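Local coordinates for magnesium transporter MgtE (Enterococcus faecalis, PDB 2OUX), which probably transports magnesium ions across the cell membrane as a homodimer, this chain being its cytosolic part with the N domain and the pair of CBS domains, at residues Leu58-Leu63 with Pro86-Asp91; Met96-Ala101 with Gly126-Leu131; Thr145-Ile150 with Leu245-Val250. One frame throughout, in Å; residues are numbered along the deposited sequence.

Contact 1. Residues Leu58-Leu63 with Pro86-Asp91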
# COMPACT_ATOMS: atom_id res chain seq x y z
N LEU A 58 5.66 -11.32 26.80
CA LEU A 58 5.97 -10.47 25.65
C LEU A 58 6.80 -9.27 26.06
O LEU A 58 6.55 -8.66 27.09
CB LEU A 58 4.68 -10.02 24.98
CG LEU A 58 3.85 -11.16 24.40
CD1 LEU A 58 2.48 -10.67 23.99
CD2 LEU A 58 4.59 -11.76 23.22
N SER A 59 7.78 -8.95 25.23
CA SER A 59 8.65 -7.81 25.48
C SER A 59 7.89 -6.53 25.12
O SER A 59 6.86 -6.59 24.46
CB SER A 59 9.89 -7.90 24.59
OG SER A 59 9.54 -7.68 23.23
N PRO A 60 8.38 -5.38 25.58
CA PRO A 60 7.69 -4.12 25.26
C PRO A 60 7.61 -3.92 23.75
O PRO A 60 6.60 -3.41 23.25
CB PRO A 60 8.56 -3.08 25.95
CG PRO A 60 8.97 -3.82 27.21
CD PRO A 60 9.37 -5.17 26.65
N LYS A 61 8.65 -4.30 23.02
CA LYS A 61 8.65 -4.17 21.57
C LYS A 61 7.52 -5.01 21.00
O LYS A 61 6.71 -4.53 20.21
CB LYS A 61 9.96 -4.64 20.95
CG LYS A 61 11.16 -3.77 21.25
CD LYS A 61 12.39 -4.26 20.50
CE LYS A 61 13.66 -3.54 20.96
NZ LYS A 61 13.60 -2.05 20.80
N GLU A 62 7.48 -6.28 21.40
CA GLU A 62 6.44 -7.18 20.91
C GLU A 62 5.03 -6.70 21.25
O GLU A 62 4.11 -6.81 20.44
CB GLU A 62 6.68 -8.59 21.47
CG GLU A 62 8.06 -9.13 21.10
CD GLU A 62 8.37 -10.47 21.73
OE1 GLU A 62 7.92 -10.71 22.86
OE2 GLU A 62 9.09 -11.28 21.09
N LEU A 63 4.84 -6.15 22.45
CA LEU A 63 3.52 -5.68 22.82
C LEU A 63 3.18 -4.42 22.02
O LEU A 63 2.02 -4.17 21.70
CB LEU A 63 3.47 -5.37 24.32
CG LEU A 63 2.04 -5.32 24.85
CD1 LEU A 63 1.43 -6.71 24.81
CD2 LEU A 63 2.05 -4.78 26.27
N PRO A 86 4.42 0.89 35.26
CA PRO A 86 4.80 2.15 34.62
C PRO A 86 6.03 2.04 33.72
O PRO A 86 6.02 2.52 32.59
CB PRO A 86 5.01 3.08 35.80
CG PRO A 86 3.92 2.65 36.74
CD PRO A 86 3.99 1.12 36.65
N SER A 87 7.09 1.41 34.22
CA SER A 87 8.31 1.28 33.43
C SER A 87 8.06 0.45 32.17
O SER A 87 8.56 0.78 31.10
CB SER A 87 9.41 0.63 34.26
OG SER A 87 9.00 -0.65 34.72
N TYR A 88 7.30 -0.63 32.31
CA TYR A 88 6.98 -1.50 31.19
C TYR A 88 6.15 -0.75 30.15
O TYR A 88 6.44 -0.82 28.95
CB TYR A 88 6.21 -2.73 31.70
CG TYR A 88 5.90 -3.77 30.65
CD1 TYR A 88 6.88 -4.66 30.19
CD2 TYR A 88 4.62 -3.90 30.14
CE1 TYR A 88 6.58 -5.65 29.26
CE2 TYR A 88 4.31 -4.88 29.20
CZ TYR A 88 5.29 -5.76 28.77
OH TYR A 88 4.95 -6.73 27.86
N ALA A 89 5.13 -0.03 30.61
CA ALA A 89 4.27 0.75 29.72
C ALA A 89 5.09 1.76 28.93
O ALA A 89 4.95 1.87 27.70
CB ALA A 89 3.18 1.47 30.53
N ALA A 90 5.95 2.49 29.62
CA ALA A 90 6.79 3.50 28.98
C ALA A 90 7.65 2.89 27.87
O ALA A 90 7.72 3.43 26.77
CB ALA A 90 7.67 4.19 30.02
N ASP A 91 8.30 1.77 28.16
CA ASP A 91 9.15 1.13 27.16
C ASP A 91 8.33 0.71 25.94
O ASP A 91 8.82 0.76 24.80
CB ASP A 91 9.83 -0.11 27.76
CG ASP A 91 10.85 0.25 28.81
OD1 ASP A 91 11.36 1.39 28.76
OD2 ASP A 91 11.15 -0.61 29.67
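Y88 and P60 lead the contact between the start of helix 60-67 and helix 86-93. From CB the Y88 chain leaves with CG anti to the backbone N (chi1 -176°), which sends the ring across to the other segment. One ring side comes first: CD1 and CE1 meet the P60 ring, which crosses obliquely with its CG 3.6 Å from Y88 CE1. On the other ring side Y88 CE2 lies 3.7 Å from L63 CD2, the two side chains crossing at about a right angle. At the tip, Y88 OH donates to L58 O at 2.6 Å. That oxygen sits at the ring edge, near the ring plane, yet the hydroxyl reaches it from above the carbonyl plane, with a C=O...O angle of 138°. One turn further along its helix, D91 sets its CB 3.7 Å from P60 CB. Y55 of helix 48-57 touches both Y88 and L63. The carbonyl gripped by Y88 precedes S59, the N-cap residue, whose OG accepts from E62 N at 3.1 Å while S59 N donates to E62 OE1 at 3.0 Å. These reciprocal bonds make a capping box, the classic start of an alpha helix, here in the helical MgtE N domain.

Contact 2. Residues Met96-Ala101 with Gly126-Leu131. With MG (magnesium ion), chain F.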
# COMPACT_ATOMS: atom_id res chain seq x y z
N MSE A 96 6.31 1.73 20.00
CA MSE A 96 5.23 1.84 19.02
C MSE A 96 5.65 2.82 17.95
O MSE A 96 6.62 3.56 18.12
CB MSE A 96 3.95 2.37 19.68
CG MSE A 96 3.32 1.47 20.73
SE MSE A 96 1.87 2.34 21.73
CE MSE A 96 0.59 2.58 20.30
N TYR A 97 4.94 2.84 16.83
CA TYR A 97 5.24 3.83 15.80
C TYR A 97 4.77 5.15 16.39
O TYR A 97 3.70 5.22 17.02
CB TYR A 97 4.51 3.52 14.50
CG TYR A 97 5.14 2.38 13.77
CD1 TYR A 97 6.42 2.50 13.24
CD2 TYR A 97 4.49 1.15 13.68
CE1 TYR A 97 7.05 1.42 12.62
CE2 TYR A 97 5.11 0.06 13.06
CZ TYR A 97 6.38 0.20 12.54
OH TYR A 97 7.01 -0.87 11.94
N THR A 98 5.58 6.18 16.22
CA THR A 98 5.26 7.49 16.76
C THR A 98 3.82 7.97 16.57
O THR A 98 3.20 8.43 17.51
CB THR A 98 6.22 8.52 16.20
OG1 THR A 98 7.56 8.02 16.33
CG2 THR A 98 6.07 9.84 16.95
N ASP A 99 3.28 7.86 15.37
CA ASP A 99 1.92 8.33 15.18
C ASP A 99 0.98 7.64 16.16
O ASP A 99 0.11 8.28 16.76
CB ASP A 99 1.47 8.11 13.73
CG ASP A 99 1.45 6.65 13.33
OD1 ASP A 99 2.04 5.79 14.02
OD2 ASP A 99 0.84 6.39 12.29
N ASN A 100 1.16 6.33 16.34
CA ASN A 100 0.31 5.58 17.24
C ASN A 100 0.58 5.93 18.70
O ASN A 100 -0.34 5.94 19.51
CB ASN A 100 0.51 4.08 17.04
CG ASN A 100 0.13 3.62 15.64
OD1 ASN A 100 -0.86 4.10 15.07
ND2 ASN A 100 0.89 2.68 15.09
N ALA A 101 1.84 6.21 19.02
CA ALA A 101 2.18 6.57 20.39
C ALA A 101 1.50 7.90 20.76
O ALA A 101 0.82 7.99 21.78
CB ALA A 101 3.69 6.69 20.55
N GLY A 126 11.90 11.95 22.11
CA GLY A 126 12.14 12.94 21.06
C GLY A 126 11.10 13.09 19.96
O GLY A 126 10.46 14.14 19.85
N GLU A 127 10.93 12.06 19.13
CA GLU A 127 9.97 12.12 18.03
C GLU A 127 8.53 12.28 18.52
O GLU A 127 7.74 13.00 17.92
CB GLU A 127 10.07 10.87 17.15
CG GLU A 127 11.30 10.79 16.27
CD GLU A 127 12.57 10.53 17.04
OE1 GLU A 127 12.54 9.68 17.96
OE2 GLU A 127 13.61 11.15 16.73
N ILE A 128 8.20 11.60 19.62
CA ILE A 128 6.86 11.69 20.18
C ILE A 128 6.55 13.14 20.57
O ILE A 128 5.42 13.63 20.40
CB ILE A 128 6.71 10.80 21.44
CG1 ILE A 128 6.77 9.31 21.07
CG2 ILE A 128 5.41 11.16 22.15
CD1 ILE A 128 5.76 8.90 20.03
N LYS A 129 7.56 13.83 21.10
CA LYS A 129 7.36 15.21 21.53
C LYS A 129 7.14 16.17 20.37
O LYS A 129 6.36 17.12 20.49
CB LYS A 129 8.52 15.68 22.42
CG LYS A 129 8.37 15.21 23.87
CD LYS A 129 9.40 15.81 24.81
CE LYS A 129 9.07 15.46 26.26
NZ LYS A 129 10.12 15.90 27.23
N GLU A 130 7.81 15.94 19.25
CA GLU A 130 7.64 16.81 18.09
C GLU A 130 6.22 16.73 17.55
O GLU A 130 5.50 17.73 17.49
CB GLU A 130 8.60 16.42 16.97
CG GLU A 130 10.07 16.41 17.35
CD GLU A 130 10.94 15.86 16.22
OE1 GLU A 130 10.68 14.72 15.78
OE2 GLU A 130 11.87 16.56 15.78
N LEU A 131 5.81 15.52 17.19
CA LEU A 131 4.49 15.30 16.60
C LEU A 131 3.29 15.62 17.48
O LEU A 131 2.17 15.73 16.98
CB LEU A 131 4.39 13.88 16.05
CG LEU A 131 5.07 13.63 14.69
CD1 LEU A 131 6.56 13.94 14.76
CD2 LEU A 131 4.86 12.18 14.27
MG MG F . 0.50 4.82 10.92
O HOH W 1 2.00 3.67 12.26
O HOH W 2 -1.13 3.80 12.42
O HOH W 3 2.10 5.57 9.53
O HOH W 4 0.31 2.98 9.91
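T98 and I128 slide past each other in opposite directions, and their methyl ends carry the contact between the first turn of helix 98-107 and helix 122-131. In T98, CG2 stands anti to the backbone N and faces the opposing helix, 3.2 Å from I128 CD1 and 3.8 Å from L131 CD2; the position of I128 CD1 is uncertain, so no strain is inferred. OG1 lies beside the backbone N (chi1 -49°), where it is hydrogen-bonded to E146 and T145, so the polar end of this buried residue is satisfied outside the helix pair. E127 crosses T98 at about a right angle; of its side chain CB comes nearest, 3.9 Å from T98 OG1, before the chain bends at chi2 (72°) and leads its carboxylate away, and E127 O lies 3.7 Å from T98 CG2. I128 holds CG1 beside its backbone N and sends CD1 between T98 and A101, while V102 and L105 of helix 98-107 touch it.

While the methyls face helix 122-131, D99 points away and shares the magnesium ion with D252 and four waters, six ligands in all. Its CG takes the crowded position between backbone N and carbonyl carbon (chi1 62°), and its carboxylate oxygens have separate tasks. D99 OD2 binds the ion at 2.1 Å; OD1 accepts from metal-bound water 1 at 2.8 Å and, weakly, from N100 N. Water 2, likewise bound, is hydrogen-bonded to N100 OD1 at 2.7 Å, making N100 a second-shell residue whose ND2 is hydrogen-bonded to D68. The carboxylates probably offset much of the charge. The ion thus bridges the N domain (D99) and the second CBS repeat (D252), and water bonds to D99 OD1 and N100 OD1 help fix the second shell.

Contact 3. Residues Thr145-Ile150 with Leu245-Val250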
# COMPACT_ATOMS: atom_id res chain seq x y z
N THR A 145 7.11 9.17 11.79
CA THR A 145 8.52 9.41 11.49
C THR A 145 9.40 8.28 10.97
O THR A 145 10.50 8.54 10.49
CB THR A 145 9.20 9.96 12.75
OG1 THR A 145 9.03 9.02 13.82
CG2 THR A 145 8.58 11.29 13.16
N GLU A 146 8.94 7.05 11.04
CA GLU A 146 9.78 5.94 10.60
C GLU A 146 9.78 5.67 9.10
O GLU A 146 9.20 4.68 8.65
CB GLU A 146 9.40 4.70 11.40
CG GLU A 146 9.47 4.91 12.92
CD GLU A 146 8.23 5.63 13.47
OE1 GLU A 146 7.27 5.85 12.70
OE2 GLU A 146 8.20 5.97 14.67
N PHE A 147 10.44 6.54 8.35
CA PHE A 147 10.54 6.42 6.89
C PHE A 147 12.01 6.21 6.50
O PHE A 147 12.92 6.47 7.29
CB PHE A 147 10.00 7.68 6.21
CG PHE A 147 10.71 8.95 6.63
CD1 PHE A 147 12.00 9.23 6.17
CD2 PHE A 147 10.11 9.84 7.52
CE1 PHE A 147 12.68 10.37 6.60
CE2 PHE A 147 10.79 10.99 7.95
CZ PHE A 147 12.08 11.26 7.49
N VAL A 148 12.23 5.77 5.26
CA VAL A 148 13.59 5.55 4.78
C VAL A 148 14.05 6.68 3.87
O VAL A 148 13.41 6.99 2.87
CB VAL A 148 13.70 4.24 3.98
CG1 VAL A 148 15.14 4.01 3.55
CG2 VAL A 148 13.20 3.08 4.81
N SER A 149 15.17 7.30 4.22
CA SER A 149 15.71 8.36 3.39
C SER A 149 17.20 8.12 3.10
O SER A 149 17.93 7.60 3.95
CB SER A 149 15.52 9.72 4.07
OG SER A 149 15.96 9.68 5.41
N ILE A 150 17.63 8.48 1.91
CA ILE A 150 19.02 8.31 1.50
C ILE A 150 19.45 9.54 0.70
O ILE A 150 18.62 10.39 0.37
CB ILE A 150 19.20 7.08 0.60
CG1 ILE A 150 18.31 7.22 -0.64
CG2 ILE A 150 18.89 5.82 1.37
CD1 ILE A 150 18.60 6.23 -1.74
N LEU A 245 9.65 15.63 6.97
CA LEU A 245 9.27 15.42 8.37
C LEU A 245 8.70 14.05 8.67
O LEU A 245 8.93 13.50 9.74
CB LEU A 245 8.28 16.49 8.82
CG LEU A 245 8.85 17.91 8.92
CD1 LEU A 245 7.77 18.90 9.37
CD2 LEU A 245 10.02 17.92 9.90
N GLY A 246 7.94 13.51 7.73
CA GLY A 246 7.36 12.20 7.95
C GLY A 246 6.56 11.71 6.75
O GLY A 246 6.65 12.26 5.65
N ILE A 247 5.80 10.65 6.97
CA ILE A 247 4.98 10.07 5.93
C ILE A 247 3.61 9.72 6.48
O ILE A 247 3.47 9.44 7.66
CB ILE A 247 5.58 8.77 5.37
CG1 ILE A 247 5.90 7.82 6.52
CG2 ILE A 247 6.82 9.08 4.52
CD1 ILE A 247 6.25 6.41 6.08
N VAL A 248 2.63 9.74 5.59
CA VAL A 248 1.26 9.39 5.94
C VAL A 248 0.99 8.16 5.09
O VAL A 248 1.12 8.21 3.87
CB VAL A 248 0.29 10.53 5.58
CG1 VAL A 248 -1.12 10.06 5.66
CG2 VAL A 248 0.50 11.70 6.51
N THR A 249 0.60 7.06 5.73
CA THR A 249 0.35 5.80 5.05
C THR A 249 -1.10 5.55 4.69
O THR A 249 -2.01 6.02 5.36
CB THR A 249 0.88 4.64 5.90
OG1 THR A 249 0.28 4.69 7.20
CG2 THR A 249 2.39 4.78 6.06
N VAL A 250 -1.32 4.77 3.63
CA VAL A 250 -2.67 4.49 3.16
C VAL A 250 -3.58 3.84 4.20
O VAL A 250 -4.79 4.06 4.18
CB VAL A 250 -2.68 3.63 1.88
CG1 VAL A 250 -2.22 2.20 2.18
CG2 VAL A 250 -4.06 3.62 1.27
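The two segments approach without any hydrogen bond between them, their CA atoms coming nearest at T145 and G246, 4.7 Å apart. Residues 145-147 form an inverse gamma turn centred on E146, with F147 N bonded to T145 O at 2.9 Å, before the chain runs on toward strand 149-150. In strand 244-249, L245 and G246 form a classic beta bulge, both facing V237 of strand 234-238. F147 is the main side chain of the contact. Its CG sits in the crowded position between backbone N and carbonyl carbon (chi1 58°), which lays the CD2-CE2 side of the ring along the bulge. L245 O meets the ring edge near its plane, 3.6 Å from F147 CE2, and G246 CA lies equally close to that carbon, approaching obliquely. Nearer the backbone, F147 CB packs 3.9 Å from I247 CG2, with I247 CD1 close by. T145 CG2 makes a looser contact with L245 O. The junction thus joins the two CBS repeats: I247 also touches Y177, a magnesium-site residue on strand 175-179, the central strand of the other three-stranded sheet, T145 rests on E127 and L131 of helix 122-131, and V248 packs on V223 of helix 220-230.

Overall arrangement
Contacts 1 and 2 both pair helices of the N domain and follow each other along the chain, their centres 15 Å apart without touching. Contact 1 is only partly buried and lies away from the metal sites, its packing joined by one hydroxyl-to-carbonyl bond; contact 2 is buried, has no hydrogen bond between its segments, is mainly methyl packing, and points a metal ligand away from the partner helix. Contact 3, also partly buried, joins the two CBS repeats through ring and aliphatic packing and contacts to a backbone carbonyl, with no hydrogen bond across. Contacts 2 and 3 meet through polar and apolar side chains where the N domain meets the first CBS repeat.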